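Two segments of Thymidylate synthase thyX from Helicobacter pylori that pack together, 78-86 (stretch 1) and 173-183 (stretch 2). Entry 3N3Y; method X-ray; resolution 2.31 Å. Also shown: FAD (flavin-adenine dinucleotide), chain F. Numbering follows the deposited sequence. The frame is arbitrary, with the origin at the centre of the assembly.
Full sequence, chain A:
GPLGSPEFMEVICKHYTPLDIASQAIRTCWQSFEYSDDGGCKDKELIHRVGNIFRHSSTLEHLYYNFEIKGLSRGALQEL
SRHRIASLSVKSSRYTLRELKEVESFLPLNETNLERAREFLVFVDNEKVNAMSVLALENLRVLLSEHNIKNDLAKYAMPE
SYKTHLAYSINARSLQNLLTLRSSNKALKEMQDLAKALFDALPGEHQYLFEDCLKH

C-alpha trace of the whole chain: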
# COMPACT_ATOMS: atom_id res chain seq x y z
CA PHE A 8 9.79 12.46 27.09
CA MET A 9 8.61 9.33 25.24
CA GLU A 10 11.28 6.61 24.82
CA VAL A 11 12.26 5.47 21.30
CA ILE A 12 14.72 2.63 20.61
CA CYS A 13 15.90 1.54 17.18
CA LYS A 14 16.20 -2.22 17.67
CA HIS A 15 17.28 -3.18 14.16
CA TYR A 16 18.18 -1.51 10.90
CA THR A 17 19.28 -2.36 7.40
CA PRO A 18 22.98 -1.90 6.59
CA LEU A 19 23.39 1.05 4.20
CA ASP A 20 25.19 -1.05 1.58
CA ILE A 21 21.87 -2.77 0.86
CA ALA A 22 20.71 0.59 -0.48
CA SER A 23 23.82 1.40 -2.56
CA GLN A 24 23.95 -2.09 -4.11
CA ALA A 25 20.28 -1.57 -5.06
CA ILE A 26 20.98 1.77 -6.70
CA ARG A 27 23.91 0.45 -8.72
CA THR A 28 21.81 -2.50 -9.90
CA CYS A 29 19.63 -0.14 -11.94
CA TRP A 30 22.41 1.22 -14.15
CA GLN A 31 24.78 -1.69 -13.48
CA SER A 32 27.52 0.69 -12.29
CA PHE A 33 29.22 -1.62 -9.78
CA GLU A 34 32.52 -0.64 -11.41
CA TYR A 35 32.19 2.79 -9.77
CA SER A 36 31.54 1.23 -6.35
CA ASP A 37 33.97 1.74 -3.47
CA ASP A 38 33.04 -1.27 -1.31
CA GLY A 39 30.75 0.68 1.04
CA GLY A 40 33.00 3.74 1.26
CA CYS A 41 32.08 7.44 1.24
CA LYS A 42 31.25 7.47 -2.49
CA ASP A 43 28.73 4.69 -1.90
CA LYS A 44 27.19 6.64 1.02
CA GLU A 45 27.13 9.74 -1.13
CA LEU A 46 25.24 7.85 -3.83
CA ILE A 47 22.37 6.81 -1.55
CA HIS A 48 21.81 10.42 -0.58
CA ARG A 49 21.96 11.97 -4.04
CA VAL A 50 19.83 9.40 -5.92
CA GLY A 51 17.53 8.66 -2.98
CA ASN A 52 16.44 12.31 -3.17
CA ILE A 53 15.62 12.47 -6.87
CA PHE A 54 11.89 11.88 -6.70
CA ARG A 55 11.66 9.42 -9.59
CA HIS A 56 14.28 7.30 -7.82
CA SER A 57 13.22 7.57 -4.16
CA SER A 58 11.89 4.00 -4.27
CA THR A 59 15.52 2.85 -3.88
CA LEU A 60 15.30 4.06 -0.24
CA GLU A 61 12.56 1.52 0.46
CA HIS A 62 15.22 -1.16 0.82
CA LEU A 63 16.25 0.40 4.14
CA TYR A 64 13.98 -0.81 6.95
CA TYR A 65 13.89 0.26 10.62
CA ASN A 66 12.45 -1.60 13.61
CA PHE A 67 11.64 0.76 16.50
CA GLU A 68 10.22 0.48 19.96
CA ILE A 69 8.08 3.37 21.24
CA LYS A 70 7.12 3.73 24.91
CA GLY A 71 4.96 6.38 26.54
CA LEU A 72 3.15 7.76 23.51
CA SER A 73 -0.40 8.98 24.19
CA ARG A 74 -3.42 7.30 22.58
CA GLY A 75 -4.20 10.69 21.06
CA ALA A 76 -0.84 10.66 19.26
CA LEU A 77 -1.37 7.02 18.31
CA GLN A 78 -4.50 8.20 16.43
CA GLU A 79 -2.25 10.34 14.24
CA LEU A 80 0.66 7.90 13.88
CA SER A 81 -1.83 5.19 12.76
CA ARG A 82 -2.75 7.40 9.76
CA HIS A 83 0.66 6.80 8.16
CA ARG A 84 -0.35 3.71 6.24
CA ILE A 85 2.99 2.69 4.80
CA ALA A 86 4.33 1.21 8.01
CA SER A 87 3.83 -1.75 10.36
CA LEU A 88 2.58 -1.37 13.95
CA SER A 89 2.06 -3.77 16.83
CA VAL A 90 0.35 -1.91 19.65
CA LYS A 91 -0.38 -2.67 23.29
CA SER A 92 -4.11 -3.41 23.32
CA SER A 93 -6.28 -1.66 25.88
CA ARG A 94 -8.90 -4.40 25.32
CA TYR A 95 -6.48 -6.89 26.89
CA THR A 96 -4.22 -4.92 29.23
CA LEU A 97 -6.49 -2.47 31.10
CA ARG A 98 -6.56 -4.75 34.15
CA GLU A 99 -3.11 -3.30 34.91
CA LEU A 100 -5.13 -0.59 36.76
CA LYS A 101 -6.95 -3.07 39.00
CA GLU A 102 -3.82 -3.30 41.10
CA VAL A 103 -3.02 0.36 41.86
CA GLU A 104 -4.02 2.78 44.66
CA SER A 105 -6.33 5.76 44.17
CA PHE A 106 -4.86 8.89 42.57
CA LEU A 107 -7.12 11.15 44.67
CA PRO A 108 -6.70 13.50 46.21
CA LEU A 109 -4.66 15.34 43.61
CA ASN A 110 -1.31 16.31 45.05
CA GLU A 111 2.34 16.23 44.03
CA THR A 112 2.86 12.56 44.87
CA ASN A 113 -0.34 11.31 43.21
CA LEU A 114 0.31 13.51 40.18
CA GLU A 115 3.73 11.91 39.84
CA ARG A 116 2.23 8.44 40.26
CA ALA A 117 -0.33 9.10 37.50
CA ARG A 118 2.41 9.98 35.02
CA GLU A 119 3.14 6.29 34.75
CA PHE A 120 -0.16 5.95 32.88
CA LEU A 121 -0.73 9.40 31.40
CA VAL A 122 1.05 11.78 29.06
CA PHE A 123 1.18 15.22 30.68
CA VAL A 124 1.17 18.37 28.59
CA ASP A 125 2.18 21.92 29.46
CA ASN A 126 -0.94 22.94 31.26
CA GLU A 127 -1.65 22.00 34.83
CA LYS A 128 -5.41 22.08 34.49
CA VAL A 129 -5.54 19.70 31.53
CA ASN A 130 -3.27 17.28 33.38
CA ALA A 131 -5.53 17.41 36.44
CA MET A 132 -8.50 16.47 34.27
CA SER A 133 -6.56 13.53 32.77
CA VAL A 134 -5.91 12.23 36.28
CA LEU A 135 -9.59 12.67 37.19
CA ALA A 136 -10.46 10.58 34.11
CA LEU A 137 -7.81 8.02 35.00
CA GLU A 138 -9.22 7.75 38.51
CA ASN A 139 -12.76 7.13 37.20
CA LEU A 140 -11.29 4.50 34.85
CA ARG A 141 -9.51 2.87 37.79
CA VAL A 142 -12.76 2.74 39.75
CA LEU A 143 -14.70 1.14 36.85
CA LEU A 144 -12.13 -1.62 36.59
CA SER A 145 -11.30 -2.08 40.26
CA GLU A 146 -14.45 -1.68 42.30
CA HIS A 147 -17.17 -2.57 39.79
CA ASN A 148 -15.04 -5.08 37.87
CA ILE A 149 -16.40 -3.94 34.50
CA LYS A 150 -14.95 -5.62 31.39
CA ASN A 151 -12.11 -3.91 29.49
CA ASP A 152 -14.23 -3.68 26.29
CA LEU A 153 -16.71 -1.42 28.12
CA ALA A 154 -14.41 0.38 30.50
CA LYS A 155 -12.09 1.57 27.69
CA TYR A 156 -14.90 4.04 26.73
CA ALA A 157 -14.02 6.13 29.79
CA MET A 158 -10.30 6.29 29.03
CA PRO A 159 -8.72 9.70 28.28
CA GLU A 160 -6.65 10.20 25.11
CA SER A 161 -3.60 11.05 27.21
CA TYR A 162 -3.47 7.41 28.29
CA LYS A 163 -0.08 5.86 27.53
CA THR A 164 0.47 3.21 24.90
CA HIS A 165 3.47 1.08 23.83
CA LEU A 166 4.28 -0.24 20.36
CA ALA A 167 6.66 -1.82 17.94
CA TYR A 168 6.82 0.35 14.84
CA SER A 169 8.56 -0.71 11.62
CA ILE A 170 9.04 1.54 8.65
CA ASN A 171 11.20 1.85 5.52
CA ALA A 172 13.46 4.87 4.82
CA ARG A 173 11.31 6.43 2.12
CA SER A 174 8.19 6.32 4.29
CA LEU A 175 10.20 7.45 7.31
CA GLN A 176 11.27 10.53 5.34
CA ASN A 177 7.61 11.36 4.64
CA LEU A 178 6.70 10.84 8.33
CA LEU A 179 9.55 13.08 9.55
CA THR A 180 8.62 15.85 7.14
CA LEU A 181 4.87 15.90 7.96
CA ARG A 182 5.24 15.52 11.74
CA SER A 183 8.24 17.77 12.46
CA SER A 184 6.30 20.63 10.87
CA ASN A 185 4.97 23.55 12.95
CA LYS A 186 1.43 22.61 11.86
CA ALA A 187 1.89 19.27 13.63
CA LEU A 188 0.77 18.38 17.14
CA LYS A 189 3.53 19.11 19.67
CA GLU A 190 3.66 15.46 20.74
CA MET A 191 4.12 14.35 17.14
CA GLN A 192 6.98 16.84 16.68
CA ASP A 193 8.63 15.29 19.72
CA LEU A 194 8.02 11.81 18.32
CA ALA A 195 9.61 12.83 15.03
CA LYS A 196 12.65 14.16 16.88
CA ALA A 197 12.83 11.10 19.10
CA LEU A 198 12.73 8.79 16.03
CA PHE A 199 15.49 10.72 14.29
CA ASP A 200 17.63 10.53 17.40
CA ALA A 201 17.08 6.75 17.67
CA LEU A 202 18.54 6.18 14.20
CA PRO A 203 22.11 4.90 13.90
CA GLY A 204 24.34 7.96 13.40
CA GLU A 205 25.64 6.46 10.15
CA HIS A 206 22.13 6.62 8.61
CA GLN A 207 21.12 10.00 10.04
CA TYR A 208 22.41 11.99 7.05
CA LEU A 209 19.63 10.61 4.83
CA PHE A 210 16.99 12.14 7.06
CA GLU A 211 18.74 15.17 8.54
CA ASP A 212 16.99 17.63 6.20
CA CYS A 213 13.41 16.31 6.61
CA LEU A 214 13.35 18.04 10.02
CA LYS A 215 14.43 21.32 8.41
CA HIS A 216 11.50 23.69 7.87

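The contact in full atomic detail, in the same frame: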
# COMPACT_ATOMS: atom_id res chain seq x y z
N GLN A 78 -3.48 7.93 17.45
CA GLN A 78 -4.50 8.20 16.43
C GLN A 78 -3.86 8.77 15.18
O GLN A 78 -4.22 8.39 14.07
CB GLN A 78 -5.56 9.20 16.94
CG GLN A 78 -6.54 8.70 17.99
CD GLN A 78 -7.76 8.02 17.38
OE1 GLN A 78 -7.76 7.63 16.20
NE2 GLN A 78 -8.81 7.89 18.17
N GLU A 79 -2.92 9.69 15.36
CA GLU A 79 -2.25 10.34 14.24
C GLU A 79 -1.16 9.47 13.60
O GLU A 79 -1.03 9.42 12.38
CB GLU A 79 -1.67 11.69 14.66
CG GLU A 79 -2.72 12.61 15.28
CD GLU A 79 -2.17 14.01 15.56
OE1 GLU A 79 -0.98 14.25 15.26
OE2 GLU A 79 -2.94 14.87 16.08
N LEU A 80 -0.37 8.78 14.42
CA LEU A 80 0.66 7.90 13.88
C LEU A 80 0.05 6.79 13.02
O LEU A 80 0.53 6.49 11.93
CB LEU A 80 1.51 7.31 15.01
CG LEU A 80 2.69 6.43 14.63
CD1 LEU A 80 3.69 7.22 13.80
CD2 LEU A 80 3.35 5.88 15.89
N SER A 81 -1.04 6.19 13.51
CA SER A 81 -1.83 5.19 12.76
C SER A 81 -2.23 5.60 11.34
O SER A 81 -2.42 4.73 10.49
CB SER A 81 -3.09 4.83 13.53
OG SER A 81 -2.74 4.01 14.63
N ARG A 82 -2.36 6.91 11.09
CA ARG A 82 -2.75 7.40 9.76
C ARG A 82 -1.65 7.32 8.69
O ARG A 82 -1.92 7.46 7.48
CB ARG A 82 -3.33 8.83 9.83
CG ARG A 82 -4.61 8.93 10.67
CD ARG A 82 -5.76 8.20 9.99
NE ARG A 82 -6.04 8.78 8.67
CZ ARG A 82 -6.79 9.86 8.47
NH1 ARG A 82 -7.38 10.45 9.49
NH2 ARG A 82 -6.98 10.33 7.25
N HIS A 83 -0.41 7.10 9.12
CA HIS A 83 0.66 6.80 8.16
C HIS A 83 0.60 5.32 7.79
O HIS A 83 1.01 4.45 8.56
CB HIS A 83 2.02 7.21 8.70
CG HIS A 83 2.18 8.69 8.79
ND1 HIS A 83 2.78 9.44 7.80
CD2 HIS A 83 1.77 9.57 9.74
CE1 HIS A 83 2.76 10.71 8.15
NE2 HIS A 83 2.14 10.82 9.31
N ARG A 84 0.05 5.05 6.62
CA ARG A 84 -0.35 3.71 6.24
C ARG A 84 0.82 2.84 5.78
O ARG A 84 0.76 1.60 5.87
CB ARG A 84 -1.44 3.79 5.16
CG ARG A 84 -2.73 4.38 5.70
CD ARG A 84 -3.61 4.84 4.58
NE ARG A 84 -3.04 6.00 3.90
CZ ARG A 84 -3.65 6.63 2.91
NH1 ARG A 84 -4.84 6.21 2.50
NH2 ARG A 84 -3.08 7.68 2.33
N ILE A 85 1.87 3.47 5.29
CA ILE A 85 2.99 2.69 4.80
C ILE A 85 3.99 2.44 5.91
O ILE A 85 5.08 3.00 5.94
CB ILE A 85 3.63 3.33 3.58
CG1 ILE A 85 2.53 3.71 2.59
CG2 ILE A 85 4.62 2.34 2.95
CD1 ILE A 85 3.05 4.15 1.25
N ALA A 86 3.56 1.57 6.84
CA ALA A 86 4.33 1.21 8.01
C ALA A 86 3.65 0.02 8.68
O ALA A 86 2.53 -0.32 8.34
CB ALA A 86 4.43 2.39 8.97
N ARG A 173 12.10 5.51 2.92
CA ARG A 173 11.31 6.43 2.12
C ARG A 173 10.05 6.89 2.86
O ARG A 173 9.67 8.06 2.82
CB ARG A 173 10.93 5.78 0.81
CG ARG A 173 10.15 6.69 -0.14
CD ARG A 173 9.80 5.92 -1.41
NE ARG A 173 9.34 6.82 -2.46
CZ ARG A 173 8.65 6.45 -3.53
NH1 ARG A 173 8.32 5.17 -3.70
NH2 ARG A 173 8.28 7.35 -4.43
N SER A 174 9.38 5.96 3.53
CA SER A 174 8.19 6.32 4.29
C SER A 174 8.59 7.11 5.52
O SER A 174 7.93 8.08 5.89
CB SER A 174 7.40 5.07 4.70
OG SER A 174 6.15 5.45 5.22
N LEU A 175 9.69 6.71 6.15
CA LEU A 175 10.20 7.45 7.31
C LEU A 175 10.50 8.90 6.95
O LEU A 175 10.22 9.79 7.75
CB LEU A 175 11.43 6.78 7.92
CG LEU A 175 11.98 7.43 9.20
CD1 LEU A 175 10.90 7.59 10.28
CD2 LEU A 175 13.13 6.60 9.73
N GLN A 176 11.03 9.14 5.75
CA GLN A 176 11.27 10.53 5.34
C GLN A 176 9.98 11.33 5.32
O GLN A 176 9.94 12.45 5.80
CB GLN A 176 11.94 10.63 3.97
CG GLN A 176 13.39 10.22 3.93
CD GLN A 176 14.02 10.48 2.57
OE1 GLN A 176 15.23 10.71 2.46
NE2 GLN A 176 13.20 10.46 1.53
N ASN A 177 8.94 10.75 4.71
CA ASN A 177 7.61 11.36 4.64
C ASN A 177 7.11 11.68 6.07
O ASN A 177 6.79 12.82 6.37
CB ASN A 177 6.63 10.44 3.88
CG ASN A 177 5.22 11.05 3.70
OD1 ASN A 177 5.06 12.16 3.18
ND2 ASN A 177 4.20 10.31 4.13
N LEU A 178 7.07 10.67 6.93
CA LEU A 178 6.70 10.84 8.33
C LEU A 178 7.42 12.03 8.99
O LEU A 178 6.77 12.91 9.56
CB LEU A 178 6.96 9.56 9.12
CG LEU A 178 6.54 9.55 10.60
CD1 LEU A 178 5.09 9.97 10.73
CD2 LEU A 178 6.74 8.17 11.23
N LEU A 179 8.75 12.04 8.91
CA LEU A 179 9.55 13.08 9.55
C LEU A 179 9.21 14.46 9.04
O LEU A 179 9.11 15.41 9.81
CB LEU A 179 11.04 12.83 9.39
CG LEU A 179 11.57 11.56 10.06
CD1 LEU A 179 13.08 11.47 9.88
CD2 LEU A 179 11.22 11.54 11.53
N THR A 180 9.00 14.58 7.73
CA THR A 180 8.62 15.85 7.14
C THR A 180 7.26 16.36 7.64
O THR A 180 7.14 17.51 8.08
CB THR A 180 8.60 15.76 5.61
OG1 THR A 180 9.89 15.35 5.17
CG2 THR A 180 8.25 17.10 4.97
N LEU A 181 6.23 15.52 7.56
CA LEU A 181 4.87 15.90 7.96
C LEU A 181 4.75 16.22 9.46
O LEU A 181 4.02 17.12 9.86
CB LEU A 181 3.86 14.81 7.57
CG LEU A 181 3.48 14.65 6.09
CD1 LEU A 181 2.86 13.29 5.80
CD2 LEU A 181 2.53 15.75 5.63
N ARG A 182 5.47 15.47 10.30
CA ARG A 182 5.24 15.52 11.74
C ARG A 182 6.23 16.39 12.51
O ARG A 182 6.01 16.66 13.69
CB ARG A 182 5.18 14.11 12.33
CG ARG A 182 4.11 13.22 11.69
CD ARG A 182 2.72 13.82 11.87
NE ARG A 182 1.68 12.93 11.37
CZ ARG A 182 0.37 13.15 11.50
NH1 ARG A 182 -0.08 14.23 12.12
NH2 ARG A 182 -0.50 12.27 11.00
N SER A 183 7.30 16.84 11.86
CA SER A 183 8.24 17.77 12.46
C SER A 183 7.85 19.21 12.10
O SER A 183 8.47 20.17 12.55
CB SER A 183 9.68 17.49 12.01
OG SER A 183 9.89 17.85 10.65
PA FAD F . 0.98 7.29 4.28
O1A FAD F . 2.01 6.48 5.03
O2A FAD F . -0.46 6.96 4.56
O5B FAD F . 1.32 7.20 2.72
C5B FAD F . 2.65 7.33 2.25
C4B FAD F . 2.53 7.75 0.81
O4B FAD F . 1.88 6.71 0.09
C3B FAD F . 1.62 8.96 0.68
O3B FAD F . 2.33 10.18 0.78
C2B FAD F . 0.95 8.76 -0.66
O2B FAD F . 1.84 9.23 -1.65
C1B FAD F . 0.95 7.26 -0.81
N9A FAD F . -0.34 6.61 -0.53
C8A FAD F . -0.59 5.78 0.53
N7A FAD F . -1.87 5.35 0.41
C5A FAD F . -2.42 5.89 -0.70
C6A FAD F . -3.69 5.79 -1.26
N6A FAD F . -4.58 4.90 -0.80
N1A FAD F . -3.95 6.49 -2.42
C2A FAD F . -2.97 7.27 -3.01
N3A FAD F . -1.73 7.36 -2.45
C4A FAD F . -1.47 6.69 -1.31
N1 FAD F . -6.44 13.51 8.45
C2 FAD F . -7.81 13.71 8.56
O2 FAD F . -8.61 12.83 8.27
N3 FAD F . -8.30 14.91 9.01
C4 FAD F . -7.42 15.92 9.35
O4 FAD F . -7.87 16.99 9.76
C4X FAD F . -6.04 15.72 9.25
N5 FAD F . -5.17 16.72 9.58
C5X FAD F . -3.81 16.53 9.50
C6 FAD F . -2.96 17.58 9.87
C7 FAD F . -1.59 17.41 9.78
C7M FAD F . -0.67 18.54 10.18
C8 FAD F . -1.06 16.20 9.34
C8M FAD F . 0.43 16.04 9.25
C9 FAD F . -1.91 15.16 8.96
C9A FAD F . -3.30 15.31 9.05
N10 FAD F . -4.18 14.29 8.69
C10 FAD F . -5.55 14.50 8.80
C1' FAD F . -3.68 12.95 8.21
C2' FAD F . -3.37 12.94 6.72
O2' FAD F . -4.55 13.09 5.98
C3' FAD F . -2.66 11.65 6.29
O3' FAD F . -3.50 10.52 6.37
C4' FAD F . -1.42 11.35 7.14
O4' FAD F . -0.67 12.54 7.28
C5' FAD F . -0.55 10.29 6.47
O5' FAD F . -0.05 10.87 5.28
P FAD F . 0.37 10.02 3.97
O1P FAD F . 1.23 10.87 3.07
O2P FAD F . -0.85 9.49 3.26
O3P FAD F . 1.29 8.85 4.57
O HOH W 1 -0.14 16.45 14.16
O HOH W 2 4.44 8.01 5.93

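Stretch 1 enters as helix and leaves as loop: a type I β turn runs from Leu80 to His83, closed by the bond from His83 N to Leu80 O (3.0 Å), and the chain continues as loop through Arg84 and Ile85. Stretch 2 is helical through Arg182, in a helix that begins before Arg173. The backbones come nearest at Ile85 and Ser174, whose CA atoms are 6.4 Å apart; one helical turn on, the CA atoms of His83 and Leu178 are 7.3 Å apart. Ser174, Asn177, Leu178, Leu181 and Arg182 recur at helical spacing and so share the face that meets stretch 1.

His83 is the centre of the contact. Its flat ring offers two faces and a polar edge, and all are used. Leu178 CD1 sits 3.4 Å from the centroid of the His83 ring, almost on the normal, in a CH-π contact, while FAD C5' covers the opposite face. At the edge, Arg182 NE donates to His83 NE2 (3.0 Å), so this nitrogen serves as an acceptor. His83 ND1 lies 2.9 Å from water 2, which also bonds Ser174 OG, Asn177 ND2 and FAD O1A, tying both stretches to the cofactor's phosphate.

The long Arg182 side chain also reaches Glu79. The salt bridge from Glu79 OE1 to Arg182 NH1, 3.3 Å, is electrostatic rather than directional, because the carboxylate oxygen lies well out of the guanidinium plane; water 1 bridges the same two atoms, its link to NH1 weak. Glu79 CB covers one guanidinium face and FAD C8M the other.

At the far end, where the backbones are closest, the short Ser174 side chain points toward stretch 1, and its OG donates to Ile85 O (2.8 Å), satisfying a loop carbonyl. Leu80 CD1 and Leu178 CD2, 4.1 Å apart, add an apolar contact. FAD reinforces the pairing: Ile85 N donates to its O1A (3.0 Å) and Asn177 ND2 to its O1P (3.2 Å).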